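Local coordinates for protein putative NADPH:quinone oxidoreductase (Ralstonia eutropha, PDB 3IUP) that binds NADPH and probably uses it to reduce quinones, as a medium-chain dehydrogenase/reductase built from a GroES-like domain and a Rossmann-type nucleotide-binding domain, at residues A[42-47]-A[125-130]; A[95-100]-A[153-158]. All blocks are in the same frame, centred on the assembly; numbering follows the deposited sequence.

Interaction 1: residues A[42-47]-A[125-130]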
loop_
_atom_site.group_PDB
_atom_site.type_symbol
_atom_site.label_atom_id
_atom_site.label_comp_id
_atom_site.label_asym_id
_atom_site.label_seq_id
_atom_site.Cartn_x
_atom_site.Cartn_y
_atom_site.Cartn_z
ATOM N N SER A 42 2.718 29.283 -18.310
ATOM C CA SER A 42 2.862 27.867 -18.011
ATOM C C SER A 42 3.605 27.718 -16.672
ATOM O O SER A 42 4.678 28.277 -16.511
ATOM C CB SER A 42 3.626 27.193 -19.144
ATOM O OG SER A 42 3.824 25.831 -18.942
ATOM N N PRO A 43 3.049 26.951 -15.734
ATOM C CA PRO A 43 3.628 26.903 -14.409
ATOM C C PRO A 43 4.785 25.935 -14.352
ATOM O O PRO A 43 4.831 24.992 -15.135
ATOM C CB PRO A 43 2.454 26.412 -13.560
ATOM C CG PRO A 43 1.725 25.500 -14.462
ATOM C CD PRO A 43 1.802 26.180 -15.805
ATOM N N LEU A 44 5.717 26.178 -13.417
ATOM C CA LEU A 44 6.757 25.240 -13.055
ATOM C C LEU A 44 6.281 24.424 -11.854
ATOM O O LEU A 44 6.378 24.848 -10.696
ATOM C CB LEU A 44 8.044 25.985 -12.706
ATOM C CG LEU A 44 8.876 26.376 -13.909
ATOM C CD1 LEU A 44 9.747 27.592 -13.583
ATOM C CD2 LEU A 44 9.728 25.163 -14.359
ATOM N N ASN A 45 5.667 23.298 -12.131
ATOM C CA ASN A 45 5.127 22.448 -11.085
ATOM C C ASN A 45 6.210 21.387 -10.756
ATOM O O ASN A 45 7.103 21.092 -11.591
ATOM C CB ASN A 45 3.879 21.746 -11.564
ATOM C CG ASN A 45 2.699 22.660 -11.808
ATOM O OD1 ASN A 45 2.479 23.666 -11.092
ATOM N ND2 ASN A 45 1.875 22.292 -12.846
ATOM N N PRO A 46 6.096 20.743 -9.593
ATOM C CA PRO A 46 7.052 19.685 -9.210
ATOM C C PRO A 46 7.178 18.563 -10.230
ATOM O O PRO A 46 8.288 18.146 -10.501
ATOM C CB PRO A 46 6.480 19.189 -7.873
ATOM C CG PRO A 46 5.887 20.449 -7.271
ATOM C CD PRO A 46 5.153 21.035 -8.495
ATOM N N SER A 47 6.081 18.156 -10.870
ATOM C CA SER A 47 6.144 17.168 -11.957
ATOM C C SER A 47 7.028 17.654 -13.090
ATOM O O SER A 47 7.800 16.897 -13.642
ATOM C CB SER A 47 4.757 16.862 -12.502
ATOM O OG SER A 47 3.978 18.070 -12.530
ATOM N N ALA A 125 5.162 19.707 -23.521
ATOM C CA ALA A 125 5.986 20.640 -24.309
ATOM C C ALA A 125 5.439 22.072 -24.250
ATOM O O ALA A 125 5.530 22.853 -25.207
ATOM C CB ALA A 125 6.114 20.167 -25.791
HETATM N N MSE A 126 4.937 22.463 -23.085
HETATM C CA MSE A 126 4.330 23.802 -22.971
HETATM C C MSE A 126 5.325 24.906 -22.676
HETATM O O MSE A 126 4.961 26.086 -22.769
HETATM C CB MSE A 126 3.175 23.842 -21.975
HETATM C CG MSE A 126 2.139 22.757 -22.145
HETATM SE SE MSE A 126 1.188 22.977 -23.879
HETATM C CE MSE A 126 0.278 24.469 -23.487
ATOM N N TYR A 127 6.579 24.557 -22.368
ATOM C CA TYR A 127 7.638 25.561 -22.208
ATOM C C TYR A 127 8.213 25.866 -23.613
ATOM O O TYR A 127 9.311 25.429 -23.987
ATOM C CB TYR A 127 8.746 25.138 -21.267
ATOM C CG TYR A 127 8.285 24.816 -19.863
ATOM C CD1 TYR A 127 7.016 25.142 -19.392
ATOM C CD2 TYR A 127 9.125 24.112 -19.011
ATOM C CE1 TYR A 127 6.636 24.799 -18.098
ATOM C CE2 TYR A 127 8.747 23.775 -17.737
ATOM C CZ TYR A 127 7.497 24.141 -17.260
ATOM O OH TYR A 127 7.132 23.749 -16.002
ATOM N N SER A 128 7.387 26.578 -24.370
ATOM C CA SER A 128 7.545 26.738 -25.844
ATOM C C SER A 128 6.836 27.994 -26.226
ATOM O O SER A 128 5.769 28.302 -25.689
ATOM C CB SER A 128 6.886 25.592 -26.640
ATOM O OG SER A 128 7.392 24.324 -26.236
ATOM N N GLN A 129 7.378 28.735 -27.180
ATOM C CA GLN A 129 6.649 29.914 -27.618
ATOM C C GLN A 129 5.312 29.573 -28.284
ATOM O O GLN A 129 4.308 30.282 -28.064
ATOM C CB GLN A 129 7.494 30.728 -28.579
ATOM C CG GLN A 129 8.663 31.425 -27.938
ATOM C CD GLN A 129 9.399 32.334 -28.912
ATOM O OE1 GLN A 129 10.490 32.025 -29.349
ATOM N NE2 GLN A 129 8.782 33.483 -29.247
ATOM N N TYR A 130 5.315 28.511 -29.092
ATOM C CA TYR A 130 4.098 28.097 -29.866
ATOM C C TYR A 130 3.940 26.632 -29.755
ATOM O O TYR A 130 4.949 25.915 -29.800
ATOM C CB TYR A 130 4.253 28.448 -31.361
ATOM C CG TYR A 130 4.238 29.917 -31.566
ATOM C CD1 TYR A 130 3.031 30.595 -31.689
ATOM C CD2 TYR A 130 5.426 30.645 -31.585
ATOM C CE1 TYR A 130 3.016 31.972 -31.836
ATOM C CE2 TYR A 130 5.425 32.018 -31.707
ATOM C CZ TYR A 130 4.223 32.673 -31.833
ATOM O OH TYR A 130 4.182 34.041 -31.959
#

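Interaction 2: residues A[95-100]-A[153-158]. With NDP (NADPH dihydro-nicotinamide-adenine-dinucleotide phosphate), chain C.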
loop_
_atom_site.group_PDB
_atom_site.type_symbol
_atom_site.label_atom_id
_atom_site.label_comp_id
_atom_site.label_asym_id
_atom_site.label_seq_id
_atom_site.Cartn_x
_atom_site.Cartn_y
_atom_site.Cartn_z
ATOM N N GLY A 95 7.124 20.680 -19.709
ATOM C CA GLY A 95 6.014 21.514 -19.326
ATOM C C GLY A 95 4.705 20.843 -19.650
ATOM O O GLY A 95 4.317 20.757 -20.813
ATOM N N ASN A 96 4.011 20.361 -18.616
ATOM C CA ASN A 96 2.762 19.622 -18.816
ATOM C C ASN A 96 1.648 20.480 -19.349
ATOM O O ASN A 96 0.944 20.061 -20.258
ATOM C CB ASN A 96 2.254 18.985 -17.511
ATOM C CG ASN A 96 2.977 17.716 -17.173
ATOM O OD1 ASN A 96 3.011 16.790 -17.984
ATOM N ND2 ASN A 96 3.513 17.625 -15.951
ATOM N N GLU A 97 1.453 21.655 -18.757
ATOM C CA GLU A 97 0.244 22.427 -18.961
ATOM C C GLU A 97 0.572 23.892 -19.166
ATOM O O GLU A 97 1.627 24.374 -18.735
ATOM C CB GLU A 97 -0.728 22.300 -17.745
ATOM C CG GLU A 97 -0.242 22.926 -16.469
ATOM C CD GLU A 97 -1.196 22.784 -15.275
ATOM O OE1 GLU A 97 -2.421 22.596 -15.498
ATOM O OE2 GLU A 97 -0.704 22.976 -14.126
ATOM N N GLY A 98 -0.334 24.585 -19.826
ATOM C CA GLY A 98 -0.209 26.032 -19.972
ATOM C C GLY A 98 -1.386 26.644 -20.673
ATOM O O GLY A 98 -2.378 25.966 -20.990
ATOM N N ALA A 99 -1.266 27.921 -20.954
ATOM C CA ALA A 99 -2.384 28.660 -21.512
ATOM C C ALA A 99 -1.867 29.717 -22.431
ATOM O O ALA A 99 -0.717 30.175 -22.292
ATOM C CB ALA A 99 -3.228 29.294 -20.375
ATOM N N GLY A 100 -2.687 30.057 -23.427
ATOM C CA GLY A 100 -2.313 31.100 -24.347
ATOM C C GLY A 100 -3.435 31.415 -25.312
ATOM O O GLY A 100 -4.603 31.095 -25.069
ATOM N N SER A 153 -4.797 25.146 -15.036
ATOM C CA SER A 153 -6.185 24.673 -15.033
ATOM C C SER A 153 -6.310 23.167 -14.829
ATOM O O SER A 153 -7.400 22.671 -14.492
ATOM C CB SER A 153 -6.861 25.021 -16.372
ATOM O OG SER A 153 -7.055 26.398 -16.447
ATOM N N PHE A 154 -5.257 22.423 -15.110
ATOM C CA PHE A 154 -5.383 20.957 -15.132
ATOM C C PHE A 154 -4.785 20.256 -13.918
ATOM O O PHE A 154 -5.488 19.532 -13.195
ATOM C CB PHE A 154 -4.795 20.375 -16.414
ATOM C CG PHE A 154 -5.542 20.747 -17.662
ATOM C CD1 PHE A 154 -6.511 19.898 -18.173
ATOM C CD2 PHE A 154 -5.242 21.909 -18.359
ATOM C CE1 PHE A 154 -7.195 20.209 -19.361
ATOM C CE2 PHE A 154 -5.909 22.235 -19.529
ATOM C CZ PHE A 154 -6.892 21.388 -20.038
ATOM N N VAL A 155 -3.477 20.392 -13.719
ATOM C CA VAL A 155 -2.751 19.486 -12.857
ATOM C C VAL A 155 -3.261 19.605 -11.395
ATOM O O VAL A 155 -3.740 18.638 -10.785
ATOM C CB VAL A 155 -1.228 19.736 -12.962
ATOM C CG1 VAL A 155 -0.384 18.985 -11.898
ATOM C CG2 VAL A 155 -0.723 19.336 -14.426
ATOM N N ASN A 156 -3.197 20.798 -10.848
ATOM C CA ASN A 156 -3.656 20.983 -9.454
ATOM C C ASN A 156 -5.171 20.926 -9.249
ATOM O O ASN A 156 -5.648 20.181 -8.341
ATOM C CB ASN A 156 -2.975 22.178 -8.763
ATOM C CG ASN A 156 -1.503 21.906 -8.461
ATOM O OD1 ASN A 156 -1.024 20.763 -8.564
ATOM N ND2 ASN A 156 -0.749 22.980 -8.114
ATOM N N PRO A 157 -5.954 21.618 -10.091
ATOM C CA PRO A 157 -7.387 21.560 -9.864
ATOM C C PRO A 157 -7.994 20.154 -10.009
ATOM O O PRO A 157 -8.857 19.764 -9.212
ATOM C CB PRO A 157 -7.946 22.544 -10.906
ATOM C CG PRO A 157 -6.879 23.547 -11.078
ATOM C CD PRO A 157 -5.581 22.731 -10.994
ATOM N N LEU A 158 -7.580 19.406 -11.026
ATOM C CA LEU A 158 -8.181 18.108 -11.252
ATOM C C LEU A 158 -7.668 17.115 -10.235
ATOM O O LEU A 158 -8.382 16.184 -9.904
ATOM C CB LEU A 158 -7.969 17.576 -12.660
ATOM C CG LEU A 158 -8.673 18.404 -13.709
ATOM C CD1 LEU A 158 -8.268 17.925 -15.137
ATOM C CD2 LEU A 158 -10.231 18.478 -13.536
HETATM P PA NDP C . 3.672 23.877 -4.275
HETATM O O1A NDP C . 2.662 24.908 -4.391
HETATM O O2A NDP C . 5.015 24.114 -4.848
HETATM O O5B NDP C . 3.811 23.618 -2.646
HETATM C C5B NDP C . 4.689 22.562 -2.242
HETATM C C4B NDP C . 4.529 22.351 -0.767
HETATM O O4B NDP C . 5.380 21.289 -0.447
HETATM C C3B NDP C . 4.941 23.574 0.069
HETATM O O3B NDP C . 4.020 23.935 1.077
HETATM C C2B NDP C . 6.245 23.110 0.756
HETATM O O2B NDP C . 6.425 23.620 2.077
HETATM C C1B NDP C . 6.032 21.603 0.789
HETATM N N9A NDP C . 7.285 20.837 0.826
HETATM C C8A NDP C . 8.343 21.003 -0.045
HETATM N N7A NDP C . 9.278 20.078 0.233
HETATM C C5A NDP C . 8.828 19.293 1.279
HETATM C C6A NDP C . 9.359 18.201 1.993
HETATM N N6A NDP C . 10.597 17.715 1.794
HETATM N N1A NDP C . 8.612 17.636 3.006
HETATM C C2A NDP C . 7.393 18.130 3.353
HETATM N N3A NDP C . 6.877 19.196 2.652
HETATM C C4A NDP C . 7.574 19.767 1.641
HETATM O O3 NDP C . 3.244 22.434 -4.866
HETATM P PN NDP C . 1.975 22.115 -5.716
HETATM O O1N NDP C . 0.736 22.537 -5.110
HETATM O O2N NDP C . 2.159 22.495 -7.158
HETATM O O5D NDP C . 2.024 20.487 -5.661
HETATM C C5D NDP C . 1.686 19.819 -4.435
HETATM C C4D NDP C . 2.059 18.344 -4.537
HETATM O O4D NDP C . 1.049 17.715 -5.354
HETATM C C3D NDP C . 3.433 18.031 -5.166
HETATM O O3D NDP C . 4.061 16.943 -4.518
HETATM C C2D NDP C . 3.037 17.613 -6.573
HETATM O O2D NDP C . 3.978 16.801 -7.260
HETATM C C1D NDP C . 1.748 16.853 -6.250
HETATM N N1N NDP C . 0.911 16.574 -7.440
HETATM C C2N NDP C . 0.800 15.272 -7.800
HETATM C C3N NDP C . 0.067 14.895 -8.894
HETATM C C7N NDP C . -0.158 13.427 -9.200
HETATM O O7N NDP C . -0.807 13.142 -10.397
HETATM N N7N NDP C . 0.248 12.417 -8.418
HETATM C C4N NDP C . -0.841 15.872 -9.534
HETATM C C5N NDP C . -0.659 17.288 -9.050
HETATM C C6N NDP C . 0.211 17.582 -8.007
HETATM P P2B NDP C . 7.850 24.298 2.539
HETATM O O1X NDP C . 7.688 25.815 2.369
HETATM O O2X NDP C . 9.037 23.785 1.730
HETATM O O3X NDP C . 7.978 23.893 4.016
HETATM O O HOH W 1 -1.932 23.105 -11.893
HETATM O O HOH W 2 -3.452 24.688 -17.679
#

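Interaction 1: residues A[42-47]-A[125-130]
Tyr127 reaches past Ser42 to end at Pro43 and Leu44, and its ring and hydroxyl carry most of the contact. From CB, which itself meets nothing of 42-47, the chain turns so that CG lies beside the backbone N (chi1 -59°), sending the ring from the 125-130 loop toward the end of strand 34-43. CD1 and CE1 form one edge of the ring, and the side chain of Ser42 sits there near the ring plane, with Ser42 OG 3.1 Å from Tyr127 CE1. That serine hydroxyl is hydrogen-bonded to the carbonyl of Glu97, and against the aromatic edge it packs without a hydrogen bond to the ring. The CB of Met126, a selenomethionine, closes on the same oxygen, while the selenium end of the chain leads away. Tyr127 is also the centre of an inverse gamma turn in the loop that leads from strand 118-121 to strand 130-134, within the GroES-like domain of the alcohol dehydrogenase family. On the other side of the ring, CE2 meets the Leu44 methyl CD2 at 3.8 Å, the two side chains passing at a slant. At the tip, Tyr127 OH donates to Pro43 O over 2.8 Å; it reaches the oxygen at a C=O...O angle of 125°, tilted 22° from the carbonyl plane. The same hydroxyl packs 3.3 Å from Leu44 CA, just before Asn45 takes the N-cap position of helix 46-53.

Interaction 2: residues A[95-100]-A[153-158]
The phenyl ring of Phe154 has Glu97 OE1 at its edge, near its plane, and the carboxylate takes up the backbone amides beside it. A water occupies the same ring plane, also at the edge; it lies within a long hydrogen-bonding distance of Glu97 OE1, though it has other acceptors in reach, and accepts from Ser153 N. Above the plane of the carboxylate stands Val155 N, 3.0 Å from Glu97 OE1, with a fairly straight N-H...O angle of 163°. Phe154 N comes instead nearly in line with the C-O bond of OE1, at 2.9 Å and a more bent 146°. One carboxylate oxygen thus grips two successive amides at the start of helix 155-169, where the helix dipole would probably favour a negative charge. Glu97 gets there with CG between its backbone N and carbonyl carbon (chi1 67°) and the chain extended beyond. The other oxygen, OE2, accepts a hydrogen bond from a second water, 2.6 Å away, which in turn accepts from Asn156 N; Asn45 ND2 also donates to OE2. The contact joins the GroES-like domain, just before strand 98-105, to a helix bordering the NADPH pocket, as expected at the cleft of a medium-chain dehydrogenase/reductase. Val155 touches both the carboxylate and the cofactor: its CG2 packs 3.6 Å from Glu97 CD, whereas CG1 touches the nicotinamide at C5N, 3.3 Å away. One residue on, Asn156 ND2 donates to the pyrophosphate oxygen O2N over 3.1 Å in a nearly straight bond.

How the interactions relate
Both contacts are buried, and they adjoin: their centres lie about 9 Å apart, and their first segments belong to strands 34-43 and 98-105, antiparallel neighbours in one sheet. Met126 N joins them through a probable hydrogen bond to Gly95 O, and Glu97, central to interaction 2, also borders the residues of interaction 1. Interaction 1 stays within the GroES-like domain and is centred on one aromatic ring, with a single hydroxyl bond. Interaction 2 reaches across to the helix beside the cofactor and is polar, built on a carboxylate, backbone amides and waters. Asn45 of segment 42-47 also bonds to Lys368, a partner of NADPH.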